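Local coordinates for prolyl oligopeptidase (Novosphingobium capsulatum, PDB 1YR2), which probably hydrolyses oligopeptides on the carboxyl side of proline and, to a lesser extent, alanine, as a serine endopeptidase of the S9A family, at residues L488-Y493 with E556-N561; R540-Q545 with E626-V631; G568-G573 with H715-T720; A583-R588 with P648-T653. All coordinates share one frame; numbering follows the deposited sequence. Where two conformers were deposited one is given.

All four contacts lie in the alpha/beta-hydrolase domain, and interactions 1, 3 and 4 are built on its central mixed sheet. Interactions 1 and 3 have centres about 10 Å apart and share the neighbouring strands 490-493 and 569-574, joined by backbone bonds between T490 or L492 and A570. Interaction 4 is centred about 12 Å from interaction 3 and, along the chain, nested in the loop that interaction 3 closes; interaction 1 precedes both. Interaction 2, its centre about 28 Å from that of interaction 1, sits at the start of the same helix 544-560 and meets interaction 4 through Q545 and Q587. Helices from both faces thus enclose one sheet, with a surface contact beyond it.

Interaction 1: L488-Y493 with E556-N561; sequences LPTLLY and EWLIAN
L558, in the last turn of helix 544-560, packs on T490 and L492 of strand 490-493, one of the helix-on-sheet contacts of the alpha/beta-hydrolase fold. One methyl group does nearly all the work: L558 CD1 lies 4.2 Å from T490 CG2 and equally far from L492 CD1, so a single branch from the helix bridges two residues whose side chains rise from the same face of the strand. T490 and L558 pass each other at a slant in a loose, wholly apolar meeting. The threonine divides its two arms. With chi1 at -64°, CG2 stands anti to the backbone N and faces the leucine, while OG1 turns beside that N and bonds to L488 O at 2.8 Å, from 37° above the carbonyl plane; OG1 is also paired with the hydroxyl of T564. A valine here would keep the methyl toward L558 but is likely to deprive L488 O and T564 OG1 of this partner. N561, the first residue beyond the helix, bonds through ND2 to W557 O at 2.8 Å, lying on a carbonyl lone pair. Around the contact, A521 of strand 519-523 touches both leucines, M476 and I478 of strand 473-481 flank L558, and L569 and I571 of strand 569-574 lie beside L492.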
loop_
_atom_site.group_PDB
_atom_site.type_symbol
_atom_site.label_atom_id
_atom_site.label_comp_id
_atom_site.label_asym_id
_atom_site.label_seq_id
_atom_site.Cartn_x
_atom_site.Cartn_y
_atom_site.Cartn_z
ATOM N N LEU A 488 1.174 -25.429 11.845
ATOM C CA LEU A 488 -0.217 -25.004 11.722
ATOM C C LEU A 488 -0.661 -25.009 10.262
ATOM O O LEU A 488 0.164 -24.811 9.396
ATOM C CB LEU A 488 -0.337 -23.590 12.267
ATOM C CG LEU A 488 -0.300 -23.419 13.782
ATOM C CD1 LEU A 488 -0.393 -21.927 14.117
ATOM C CD2 LEU A 488 -1.433 -24.212 14.424
ATOM N N PRO A 489 -1.949 -25.216 9.980
ATOM C CA PRO A 489 -2.463 -24.873 8.642
ATOM C C PRO A 489 -1.994 -23.458 8.262
ATOM O O PRO A 489 -2.058 -22.520 9.074
ATOM C CB PRO A 489 -3.962 -24.916 8.817
ATOM C CG PRO A 489 -4.149 -25.934 9.899
ATOM C CD PRO A 489 -3.000 -25.760 10.847
ATOM N N THR A 490 -1.516 -23.309 7.034
ATOM C CA THR A 490 -0.786 -22.115 6.646
ATOM C C THR A 490 -1.329 -21.621 5.330
ATOM O O THR A 490 -1.587 -22.392 4.417
ATOM C CB THR A 490 0.714 -22.425 6.518
ATOM O OG1 THR A 490 1.241 -22.808 7.786
ATOM C CG2 THR A 490 1.523 -21.202 6.111
ATOM N N LEU A 491 -1.501 -20.302 5.263
ATOM C CA LEU A 491 -1.857 -19.589 4.060
ATOM C C LEU A 491 -0.613 -18.825 3.606
ATOM O O LEU A 491 -0.153 -17.913 4.308
ATOM C CB LEU A 491 -3.008 -18.627 4.365
ATOM C CG LEU A 491 -3.719 -17.941 3.189
ATOM C CD1 LEU A 491 -4.975 -17.205 3.703
ATOM C CD2 LEU A 491 -2.839 -16.966 2.520
ATOM N N LEU A 492 -0.093 -19.184 2.433
ATOM C CA LEU A 492 1.114 -18.582 1.844
ATOM C C LEU A 492 0.708 -17.748 0.644
ATOM O O LEU A 492 0.107 -18.261 -0.275
ATOM C CB LEU A 492 2.082 -19.664 1.404
ATOM C CG LEU A 492 3.242 -19.276 0.513
ATOM C CD1 LEU A 492 4.174 -18.278 1.244
ATOM C CD2 LEU A 492 3.981 -20.502 0.032
ATOM N N TYR A 493 1.042 -16.473 0.696
ATOM C CA TYR A 493 0.705 -15.469 -0.309
ATOM C C TYR A 493 1.936 -14.980 -1.059
ATOM O O TYR A 493 3.051 -14.929 -0.521
ATOM C CB TYR A 493 0.028 -14.302 0.401
ATOM C CG TYR A 493 -0.457 -13.208 -0.507
ATOM C CD1 TYR A 493 -1.698 -13.289 -1.121
ATOM C CD2 TYR A 493 0.317 -12.102 -0.765
ATOM C CE1 TYR A 493 -2.135 -12.299 -1.944
ATOM C CE2 TYR A 493 -0.139 -11.083 -1.609
ATOM C CZ TYR A 493 -1.368 -11.215 -2.187
ATOM O OH TYR A 493 -1.836 -10.252 -3.017
ATOM N N GLU A 556 8.243 -25.311 0.462
ATOM C CA GLU A 556 9.106 -26.365 0.974
ATOM C C GLU A 556 9.728 -26.023 2.329
ATOM O O GLU A 556 9.839 -26.882 3.193
ATOM C CB GLU A 556 10.180 -26.727 -0.065
ATOM C CG GLU A 556 9.572 -27.410 -1.269
ATOM C CD GLU A 556 10.560 -27.747 -2.359
ATOM O OE1 GLU A 556 11.473 -26.926 -2.655
ATOM O OE2 GLU A 556 10.416 -28.850 -2.919
ATOM N N TRP A 557 10.139 -24.773 2.476
ATOM C CA TRP A 557 10.844 -24.283 3.647
ATOM C C TRP A 557 9.904 -24.342 4.837
ATOM O O TRP A 557 10.293 -24.747 5.924
ATOM C CB TRP A 557 11.338 -22.837 3.451
ATOM C CG TRP A 557 12.242 -22.393 4.513
ATOM C CD1 TRP A 557 13.604 -22.473 4.518
ATOM C CD2 TRP A 557 11.865 -21.861 5.780
ATOM N NE1 TRP A 557 14.088 -21.976 5.699
ATOM C CE2 TRP A 557 13.046 -21.597 6.494
ATOM C CE3 TRP A 557 10.625 -21.557 6.387
ATOM C CZ2 TRP A 557 13.039 -21.071 7.795
ATOM C CZ3 TRP A 557 10.617 -21.025 7.673
ATOM C CH2 TRP A 557 11.817 -20.824 8.379
ATOM N N LEU A 558 8.670 -23.934 4.628
ATOM C CA LEU A 558 7.708 -23.857 5.717
ATOM C C LEU A 558 7.404 -25.258 6.272
ATOM O O LEU A 558 7.204 -25.430 7.455
ATOM C CB LEU A 558 6.439 -23.208 5.223
ATOM C CG LEU A 558 6.422 -21.716 4.833
ATOM C CD1 LEU A 558 5.151 -21.303 4.000
ATOM C CD2 LEU A 558 6.567 -20.877 6.073
ATOM N N ILE A 559 7.346 -26.234 5.383
ATOM C CA ILE A 559 7.129 -27.637 5.760
ATOM C C ILE A 559 8.344 -28.222 6.420
ATOM O O ILE A 559 8.220 -28.889 7.462
ATOM C CB ILE A 559 6.647 -28.486 4.555
ATOM C CG1 ILE A 559 5.300 -27.936 4.086
ATOM C CG2 ILE A 559 6.566 -29.980 4.973
ATOM C CD1 ILE A 559 4.759 -28.477 2.795
ATOM N N ALA A 560 9.514 -27.950 5.847
ATOM C CA ALA A 560 10.771 -28.499 6.364
ATOM C C ALA A 560 11.131 -27.932 7.726
ATOM O O ALA A 560 11.811 -28.580 8.555
ATOM C CB ALA A 560 11.884 -28.231 5.383
ATOM N N ASN A 561 10.686 -26.721 7.975
ATOM C CA ASN A 561 11.115 -26.010 9.161
ATOM C C ASN A 561 10.057 -25.942 10.245
ATOM O O ASN A 561 10.188 -25.190 11.199
ATOM C CB ASN A 561 11.661 -24.637 8.772
ATOM C CG ASN A 561 12.970 -24.760 8.056
ATOM O OD1 ASN A 561 14.012 -24.820 8.714
ATOM N ND2 ASN A 561 12.927 -24.968 6.719
#

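Interaction 2: R540-Q545 with E626-V631; sequences RRDKKQ and EADWRV
R541 and D542 meet V631 at the surface of the alpha/beta-hydrolase domain, where the turn leading into helix 544-560 abuts the short helix 626-633. The preceding R540 is held apart from this contact, its guanidinium in a salt bridge with D537, and its carbonyl O accepts K543 N at 3.0 Å as the chain turns. R541 contributes its backbone: its carbonyl O lies 3.6 Å from V631 CG1. That methyl is anti to the valine N, with chi1 at 161°, which brings it up against the turn while CG2 is left for the next residue. The D542 side chain then crosses that of V631 at about a right angle, OD1 3.7 Å from V631 CG2. The same oxygen lies 4.5 Å from D628 OD1, a pairing of like charges that would be unfavourable by itself. A water between the two oxygens donates to both and may ease the repulsion, although its separation from D542 OD1 is improbably short and its exact place therefore doubtful. D628 is steadied on its other oxygen, since OD2 accepts the backbone N of Y622. After K543, which turns its side chain from the contact, K544 starts toward helix 626-633 but carries its ammonium elsewhere, to G496 O and N576 OD1. Within the second segment, R630 NH2 reaches one helical turn back to E626 OE2 at 2.7 Å, a salt bridge whose hydrogen bond is weak, bent to 120° at the hydrogen.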
loop_
_atom_site.group_PDB
_atom_site.type_symbol
_atom_site.label_atom_id
_atom_site.label_comp_id
_atom_site.label_asym_id
_atom_site.label_seq_id
_atom_site.Cartn_x
_atom_site.Cartn_y
_atom_site.Cartn_z
ATOM N N ARG A 540 11.401 -11.638 -14.304
ATOM C CA ARG A 540 10.585 -11.334 -15.431
ATOM C C ARG A 540 11.155 -11.806 -16.765
ATOM O O ARG A 540 12.291 -12.224 -16.849
ATOM C CB ARG A 540 10.287 -9.846 -15.485
ATOM C CG ARG A 540 11.448 -8.946 -15.874
ATOM C CD ARG A 540 10.951 -7.574 -16.088
ATOM N NE ARG A 540 11.950 -6.528 -16.158
ATOM C CZ ARG A 540 11.662 -5.289 -16.523
ATOM N NH1 ARG A 540 10.424 -4.945 -16.901
ATOM N NH2 ARG A 540 12.609 -4.379 -16.513
ATOM N N ARG A 541 10.324 -11.757 -17.795
ATOM C CA ARG A 541 10.735 -12.163 -19.142
ATOM C C ARG A 541 11.254 -13.637 -19.129
ATOM O O ARG A 541 10.526 -14.545 -18.732
ATOM C CB ARG A 541 11.730 -11.108 -19.720
ATOM C CG ARG A 541 11.087 -9.722 -20.011
ATOM C CD ARG A 541 11.952 -8.511 -19.638
ATOM N NE ARG A 541 11.307 -7.264 -20.088
ATOM C CZ ARG A 541 11.845 -6.069 -20.006
ATOM N NH1 ARG A 541 13.091 -5.921 -19.558
ATOM N NH2 ARG A 541 11.157 -5.000 -20.406
ATOM N N ASP A 542 12.484 -13.895 -19.575
ATOM C CA ASP A 542 13.004 -15.272 -19.633
ATOM C C ASP A 542 13.212 -15.867 -18.258
ATOM O O ASP A 542 13.386 -17.072 -18.157
ATOM C CB ASP A 542 14.388 -15.350 -20.347
ATOM C CG ASP A 542 14.314 -15.072 -21.839
ATOM O OD1 ASP A 542 13.209 -14.873 -22.376
ATOM O OD2 ASP A 542 15.349 -15.026 -22.588
ATOM N N LYS A 543 13.331 -15.011 -17.233
ATOM C CA LYS A 543 13.532 -15.429 -15.844
ATOM C C LYS A 543 12.270 -15.468 -15.022
ATOM O O LYS A 543 12.336 -15.588 -13.797
ATOM C CB LYS A 543 14.557 -14.512 -15.161
ATOM C CG LYS A 543 15.857 -14.408 -15.945
ATOM C CD LYS A 543 16.923 -13.652 -15.214
ATOM C CE LYS A 543 18.297 -13.908 -15.872
ATOM N NZ LYS A 543 19.155 -12.954 -15.186
ATOM N N LYS A 544 11.098 -15.402 -15.670
ATOM C CA LYS A 544 9.848 -15.504 -14.928
ATOM C C LYS A 544 9.777 -16.791 -14.097
ATOM O O LYS A 544 9.212 -16.775 -13.000
ATOM C CB LYS A 544 8.647 -15.447 -15.870
ATOM C CG LYS A 544 7.281 -15.424 -15.173
ATOM C CD LYS A 544 7.088 -14.146 -14.318
ATOM C CE LYS A 544 5.707 -14.054 -13.665
ATOM N NZ LYS A 544 5.471 -12.876 -12.786
ATOM N N GLN A 545 10.334 -17.903 -14.579
ATOM C CA GLN A 545 10.307 -19.159 -13.829
ATOM C C GLN A 545 10.994 -19.033 -12.468
ATOM O O GLN A 545 10.672 -19.776 -11.561
ATOM C CB GLN A 545 10.949 -20.312 -14.641
ATOM C CG GLN A 545 10.999 -21.650 -13.951
ATOM C CD GLN A 545 9.638 -22.228 -13.615
ATOM O OE1 GLN A 545 8.694 -22.133 -14.395
ATOM N NE2 GLN A 545 9.521 -22.811 -12.417
ATOM N N GLU A 626 9.102 -15.850 -31.342
ATOM C CA GLU A 626 9.269 -17.281 -31.093
ATOM C C GLU A 626 9.844 -17.610 -29.742
ATOM O O GLU A 626 9.258 -18.383 -28.993
ATOM C CB GLU A 626 10.134 -17.963 -32.166
ATOM C CG GLU A 626 10.315 -19.464 -31.919
ATOM C CD GLU A 626 10.903 -20.195 -33.134
ATOM O OE1 GLU A 626 11.939 -19.783 -33.632
ATOM O OE2 GLU A 626 10.321 -21.181 -33.578
ATOM N N ALA A 627 11.013 -17.070 -29.453
ATOM C CA ALA A 627 11.704 -17.348 -28.200
ATOM C C ALA A 627 10.858 -16.971 -26.962
ATOM O O ALA A 627 10.825 -17.721 -25.969
ATOM C CB ALA A 627 12.989 -16.616 -28.171
ATOM N N ASP A 628 10.147 -15.838 -27.020
ATOM C CA ASP A 628 9.317 -15.403 -25.873
ATOM C C ASP A 628 8.110 -16.348 -25.736
ATOM O O ASP A 628 7.672 -16.640 -24.643
ATOM C CB ASP A 628 8.768 -13.994 -26.056
ATOM C CG ASP A 628 9.827 -12.911 -25.953
ATOM O OD1 ASP A 628 11.012 -13.239 -25.934
ATOM O OD2 ASP A 628 9.532 -11.694 -25.911
ATOM N N TRP A 629 7.566 -16.771 -26.863
ATOM C CA TRP A 629 6.472 -17.727 -26.897
ATOM C C TRP A 629 6.875 -19.052 -26.213
ATOM O O TRP A 629 6.082 -19.608 -25.436
ATOM C CB TRP A 629 5.970 -17.945 -28.337
ATOM C CG TRP A 629 4.752 -18.839 -28.413
ATOM C CD1 TRP A 629 3.462 -18.444 -28.507
ATOM C CD2 TRP A 629 4.733 -20.265 -28.423
ATOM N NE1 TRP A 629 2.632 -19.535 -28.553
ATOM C CE2 TRP A 629 3.388 -20.671 -28.504
ATOM C CE3 TRP A 629 5.719 -21.248 -28.365
ATOM C CZ2 TRP A 629 3.006 -22.012 -28.532
ATOM C CZ3 TRP A 629 5.335 -22.601 -28.366
ATOM C CH2 TRP A 629 3.976 -22.961 -28.441
ATOM N N ARG A 630 8.081 -19.544 -26.460
ATOM C CA ARG A 630 8.502 -20.817 -25.888
ATOM C C ARG A 630 8.645 -20.706 -24.380
ATOM O O ARG A 630 8.295 -21.643 -23.648
ATOM C CB ARG A 630 9.816 -21.314 -26.484
ATOM C CG ARG A 630 9.686 -21.793 -27.914
ATOM C CD ARG A 630 10.952 -22.521 -28.389
ATOM N NE ARG A 630 10.965 -22.605 -29.837
ATOM C CZ ARG A 630 10.186 -23.397 -30.578
ATOM N NH1 ARG A 630 9.314 -24.237 -30.047
ATOM N NH2 ARG A 630 10.309 -23.349 -31.892
ATOM N N VAL A 631 9.145 -19.565 -23.920
ATOM C CA VAL A 631 9.249 -19.313 -22.476
ATOM C C VAL A 631 7.826 -19.327 -21.869
ATOM O O VAL A 631 7.599 -19.973 -20.825
ATOM C CB VAL A 631 9.940 -17.967 -22.228
ATOM C CG1 VAL A 631 9.669 -17.401 -20.804
ATOM C CG2 VAL A 631 11.383 -18.091 -22.482
HETATM O O HOH W 1 12.739 -14.786 -24.741
#

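Interaction 3: G568-G573 with H715-T720; sequences GLAIEG and HFTGLT
T717, at the end of helix 699-717, rests on G568 and A570 where strand 569-574 begins. The two chains run close, with the CA atoms of T717 and G568 4.3 Å apart. From its root the threonine is already in contact: CB lies 3.7 Å from G568 O. The methyl CG2 goes furthest into the strand, touching G568 O at 3.6 Å and A570 CB at 3.7 Å; T717 CG2 is also 4.0 Å from L569 C. The hydroxyl takes the other course. OG1 stands between the backbone N and the carbonyl carbon, chi1 58°, and bonds to L713 O one turn earlier, so the polar end is satisfied by its own helix, and CB and the methyl are left to meet the strand. P489, from the loop before strand 490-493, packs on T717 as well. The helix ends here in a Schellman motif: G718, with phi at 82°, leaves helical geometry while the last turn is still bonded back, and a CB at that position would press on the T717 carbonyl O. Further along, A570 also touches L713, so one face of the strand is covered by this helix, whereas I571 turns to helix 576-587 on the other. This is the layering of an alpha/beta-hydrolase fold, and the strand leads to G573, the first residue of a GxSxG sequence consistent with the nucleophile elbow of serine peptidases.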
loop_
_atom_site.group_PDB
_atom_site.type_symbol
_atom_site.label_atom_id
_atom_site.label_comp_id
_atom_site.label_asym_id
_atom_site.label_seq_id
_atom_site.Cartn_x
_atom_site.Cartn_y
_atom_site.Cartn_z
ATOM N N GLY A 568 -0.798 -29.400 5.009
ATOM C CA GLY A 568 -1.503 -28.235 5.526
ATOM C C GLY A 568 -1.146 -26.910 4.877
ATOM O O GLY A 568 -1.389 -25.878 5.485
ATOM N N LEU A 569 -0.579 -26.922 3.685
ATOM C CA LEU A 569 -0.241 -25.675 2.987
ATOM C C LEU A 569 -1.295 -25.235 1.966
ATOM O O LEU A 569 -1.659 -25.988 1.043
ATOM C CB LEU A 569 1.126 -25.828 2.293
ATOM C CG LEU A 569 1.713 -24.596 1.639
ATOM C CD1 LEU A 569 1.849 -23.428 2.589
ATOM C CD2 LEU A 569 3.042 -24.964 1.045
ATOM N N ALA A 570 -1.812 -24.030 2.134
ATOM C CA ALA A 570 -2.688 -23.392 1.152
ATOM C C ALA A 570 -1.979 -22.185 0.550
ATOM O O ALA A 570 -1.208 -21.506 1.228
ATOM C CB ALA A 570 -3.975 -22.924 1.795
ATOM N N ILE A 571 -2.284 -21.871 -0.717
ATOM C CA ILE A 571 -1.645 -20.730 -1.373
ATOM C C ILE A 571 -2.689 -19.833 -1.995
ATOM O O ILE A 571 -3.722 -20.302 -2.448
ATOM C CB ILE A 571 -0.634 -21.185 -2.444
ATOM C CG1 ILE A 571 -1.242 -22.251 -3.390
ATOM C CG2 ILE A 571 0.581 -21.721 -1.768
ATOM C CD1 ILE A 571 -0.364 -22.589 -4.619
ATOM N N GLU A 572 -2.434 -18.526 -1.987
ATOM C CA GLU A 572 -3.378 -17.557 -2.554
ATOM C C GLU A 572 -2.542 -16.527 -3.297
ATOM O O GLU A 572 -1.407 -16.227 -2.899
ATOM C CB GLU A 572 -4.167 -16.885 -1.415
ATOM C CG GLU A 572 -5.346 -16.053 -1.896
ATOM C CD GLU A 572 -6.264 -15.465 -0.787
ATOM O OE1 GLU A 572 -6.298 -15.965 0.364
ATOM O OE2 GLU A 572 -6.954 -14.456 -1.084
ATOM N N GLY A 573 -3.153 -15.944 -4.334
ATOM C CA GLY A 573 -2.554 -14.869 -5.082
ATOM C C GLY A 573 -3.568 -14.310 -6.056
ATOM O O GLY A 573 -4.563 -14.982 -6.343
ATOM N N HIS A 715 -10.893 -25.844 5.203
ATOM C CA HIS A 715 -11.454 -27.200 5.119
ATOM C C HIS A 715 -10.380 -28.169 4.611
ATOM O O HIS A 715 -10.134 -29.209 5.215
ATOM C CB HIS A 715 -12.644 -27.192 4.184
ATOM C CG HIS A 715 -13.358 -28.502 4.117
ATOM N ND1 HIS A 715 -14.083 -29.001 5.179
ATOM C CD2 HIS A 715 -13.443 -29.426 3.130
ATOM C CE1 HIS A 715 -14.597 -30.175 4.846
ATOM N NE2 HIS A 715 -14.234 -30.454 3.606
ATOM N N PHE A 716 -9.642 -27.743 3.575
ATOM C CA PHE A 716 -8.687 -28.622 2.915
ATOM C C PHE A 716 -7.287 -28.610 3.558
ATOM O O PHE A 716 -6.456 -29.457 3.220
ATOM C CB PHE A 716 -8.669 -28.332 1.408
ATOM C CG PHE A 716 -9.864 -28.877 0.733
ATOM C CD1 PHE A 716 -9.997 -30.261 0.577
ATOM C CD2 PHE A 716 -10.913 -28.052 0.334
ATOM C CE1 PHE A 716 -11.179 -30.809 0.045
ATOM C CE2 PHE A 716 -12.070 -28.591 -0.226
ATOM C CZ PHE A 716 -12.205 -29.964 -0.368
ATOM N N THR A 717 -7.026 -27.696 4.498
ATOM C CA THR A 717 -5.797 -27.746 5.259
ATOM C C THR A 717 -5.953 -28.240 6.694
ATOM O O THR A 717 -4.965 -28.289 7.435
ATOM C CB THR A 717 -5.096 -26.384 5.315
ATOM O OG1 THR A 717 -5.959 -25.390 5.878
ATOM C CG2 THR A 717 -4.691 -25.883 3.939
ATOM N N GLY A 718 -7.165 -28.542 7.118
ATOM C CA GLY A 718 -7.369 -29.020 8.481
ATOM C C GLY A 718 -7.439 -27.926 9.534
ATOM O O GLY A 718 -7.252 -28.202 10.713
ATOM N N LEU A 719 -7.751 -26.695 9.151
ATOM C CA LEU A 719 -7.903 -25.637 10.122
ATOM C C LEU A 719 -9.294 -25.631 10.715
ATOM O O LEU A 719 -10.269 -25.442 9.992
ATOM C CB LEU A 719 -7.644 -24.260 9.509
ATOM C CG LEU A 719 -7.773 -23.095 10.504
ATOM C CD1 LEU A 719 -6.699 -23.219 11.603
ATOM C CD2 LEU A 719 -7.693 -21.733 9.816
ATOM N N THR A 720 -9.366 -25.780 12.034
ATOM C CA THR A 720 -10.595 -25.541 12.775
ATOM C C THR A 720 -10.483 -24.158 13.417
ATOM O O THR A 720 -9.661 -23.978 14.288
ATOM C CB THR A 720 -10.763 -26.660 13.839
ATOM O OG1 THR A 720 -11.073 -27.908 13.185
ATOM C CG2 THR A 720 -11.942 -26.380 14.763
#

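Interaction 4: A583-R588 with P648-T653; sequences AVTNQR and PAILVT
The bond from R588 N to V584 O, at 2.9 Å, closes the final turn of helix 576-587, whose T585 meets P648 and I650. This is the helix that follows strand 569-574 in the alpha/beta-hydrolase fold, and here it lies over strand 649-654 of the same sheet. T585 points its side chain at the strand but splits it by polarity. OG1 turns back to I581 O in its own helix; chi1 of -70° puts it beside the backbone N and leaves CG2 anti to that N, directed at proline and isoleucine. I650 reaches out to it tip to tip: its CG1 is anti to the carbonyl carbon and the chain runs on extended, ending in CD1 3.8 Å from T585 CG2. Next door, N586 OD1 bonds to the Y647 hydroxyl and ND2 to P637 O. T585 also touches A595 of strand 594-598, and L673 of helix 664-675 packs beside I650, so the methyl contact is enclosed by the sheet and a second helix. The P648 ring crosses T585 at a slant, presenting CD and CG alike to the methyl, CD at 3.9 Å from T585 CG2.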
loop_
_atom_site.group_PDB
_atom_site.type_symbol
_atom_site.label_atom_id
_atom_site.label_comp_id
_atom_site.label_asym_id
_atom_site.label_seq_id
_atom_site.Cartn_x
_atom_site.Cartn_y
_atom_site.Cartn_z
ATOM N N ALA A 583 0.605 -21.515 -11.982
ATOM C CA ALA A 583 1.821 -22.110 -12.482
ATOM C C ALA A 583 2.423 -23.088 -11.453
ATOM O O ALA A 583 2.806 -24.188 -11.812
ATOM C CB ALA A 583 2.821 -21.044 -12.839
ATOM N N VAL A 584 2.515 -22.698 -10.180
ATOM C CA VAL A 584 3.108 -23.596 -9.186
ATOM C C VAL A 584 2.149 -24.789 -8.907
ATOM O O VAL A 584 2.597 -25.873 -8.551
ATOM C CB VAL A 584 3.520 -22.886 -7.871
ATOM C CG1 VAL A 584 4.472 -21.783 -8.164
ATOM C CG2 VAL A 584 2.256 -22.386 -7.058
ATOM N N THR A 585 0.852 -24.608 -9.107
ATOM C CA THR A 585 -0.112 -25.693 -8.928
ATOM C C THR A 585 0.124 -26.801 -9.998
ATOM O O THR A 585 0.079 -27.964 -9.683
ATOM C CB THR A 585 -1.581 -25.176 -8.983
ATOM O OG1 THR A 585 -1.911 -24.375 -7.820
ATOM C CG2 THR A 585 -2.547 -26.347 -8.949
ATOM N N ASN A 586 0.384 -26.422 -11.245
ATOM C CA ASN A 586 0.740 -27.391 -12.292
ATOM C C ASN A 586 2.056 -28.067 -12.011
ATOM O O ASN A 586 2.185 -29.257 -12.270
ATOM C CB ASN A 586 0.806 -26.724 -13.672
ATOM C CG ASN A 586 -0.540 -26.382 -14.218
ATOM O OD1 ASN A 586 -1.526 -27.027 -13.865
ATOM N ND2 ASN A 586 -0.612 -25.374 -15.073
ATOM N N GLN A 587 3.054 -27.312 -11.530
ATOM C CA GLN A 587 4.426 -27.826 -11.401
ATOM C C GLN A 587 4.588 -28.722 -10.161
ATOM O O GLN A 587 5.267 -29.769 -10.212
ATOM C CB GLN A 587 5.448 -26.669 -11.415
ATOM C CG GLN A 587 5.446 -25.890 -12.710
ATOM C CD GLN A 587 6.437 -24.703 -12.755
ATOM O OE1 GLN A 587 7.186 -24.479 -11.816
ATOM N NE2 GLN A 587 6.446 -23.971 -13.879
ATOM N N ARG A 588 3.927 -28.347 -9.062
ATOM C CA ARG A 588 4.059 -29.063 -7.786
ATOM C C ARG A 588 2.724 -29.233 -7.084
ATOM O O ARG A 588 2.541 -28.791 -5.961
ATOM C CB ARG A 588 5.054 -28.357 -6.873
ATOM C CG ARG A 588 6.475 -28.454 -7.352
ATOM C CD ARG A 588 7.049 -29.845 -7.406
ATOM N NE ARG A 588 6.884 -30.514 -6.122
ATOM C CZ ARG A 588 7.715 -30.321 -5.090
ATOM N NH1 ARG A 588 8.766 -29.540 -5.214
ATOM N NH2 ARG A 588 7.512 -30.940 -3.943
ATOM N N PRO A 648 -4.400 -30.214 -5.961
ATOM C CA PRO A 648 -5.025 -29.655 -4.774
ATOM C C PRO A 648 -6.491 -29.295 -5.035
ATOM O O PRO A 648 -6.974 -29.231 -6.183
ATOM C CB PRO A 648 -4.227 -28.378 -4.514
ATOM C CG PRO A 648 -3.233 -28.255 -5.567
ATOM C CD PRO A 648 -3.349 -29.342 -6.523
ATOM N N ALA A 649 -7.193 -29.046 -3.957
ATOM C CA ALA A 649 -8.504 -28.364 -4.070
ATOM C C ALA A 649 -8.208 -26.955 -4.570
ATOM O O ALA A 649 -7.268 -26.323 -4.099
ATOM C CB ALA A 649 -9.197 -28.320 -2.737
ATOM N N ILE A 650 -9.019 -26.444 -5.496
ATOM C CA ILE A 650 -8.773 -25.171 -6.120
ATOM C C ILE A 650 -10.061 -24.400 -6.221
ATOM O O ILE A 650 -11.077 -24.958 -6.660
ATOM C CB ILE A 650 -8.188 -25.342 -7.552
ATOM C CG1 ILE A 650 -6.855 -26.083 -7.533
ATOM C CG2 ILE A 650 -8.022 -23.985 -8.236
ATOM C CD1 ILE A 650 -6.329 -26.476 -8.909
ATOM N N LEU A 651 -10.041 -23.150 -5.759
ATOM C CA LEU A 651 -11.193 -22.259 -5.872
ATOM C C LEU A 651 -10.688 -21.042 -6.623
ATOM O O LEU A 651 -10.025 -20.140 -6.053
ATOM C CB LEU A 651 -11.737 -21.880 -4.492
ATOM C CG LEU A 651 -12.978 -20.995 -4.410
ATOM C CD1 LEU A 651 -14.123 -21.673 -5.111
ATOM C CD2 LEU A 651 -13.281 -20.675 -2.953
ATOM N N VAL A 652 -10.991 -21.035 -7.910
ATOM C CA VAL A 652 -10.743 -19.906 -8.783
ATOM C C VAL A 652 -11.772 -18.790 -8.488
ATOM O O VAL A 652 -12.968 -19.061 -8.317
ATOM C CB VAL A 652 -10.839 -20.351 -10.238
ATOM C CG1 VAL A 652 -10.551 -19.204 -11.195
ATOM C CG2 VAL A 652 -9.976 -21.622 -10.467
ATOM N N THR A 653 -11.344 -17.544 -8.380
ATOM C CA THR A 653 -12.332 -16.452 -8.151
ATOM C C THR A 653 -12.178 -15.350 -9.152
ATOM O O THR A 653 -11.048 -14.983 -9.537
ATOM C CB THR A 653 -12.222 -15.845 -6.733
ATOM O OG1 THR A 653 -10.921 -15.281 -6.594
ATOM C CG2 THR A 653 -12.318 -16.894 -5.632
#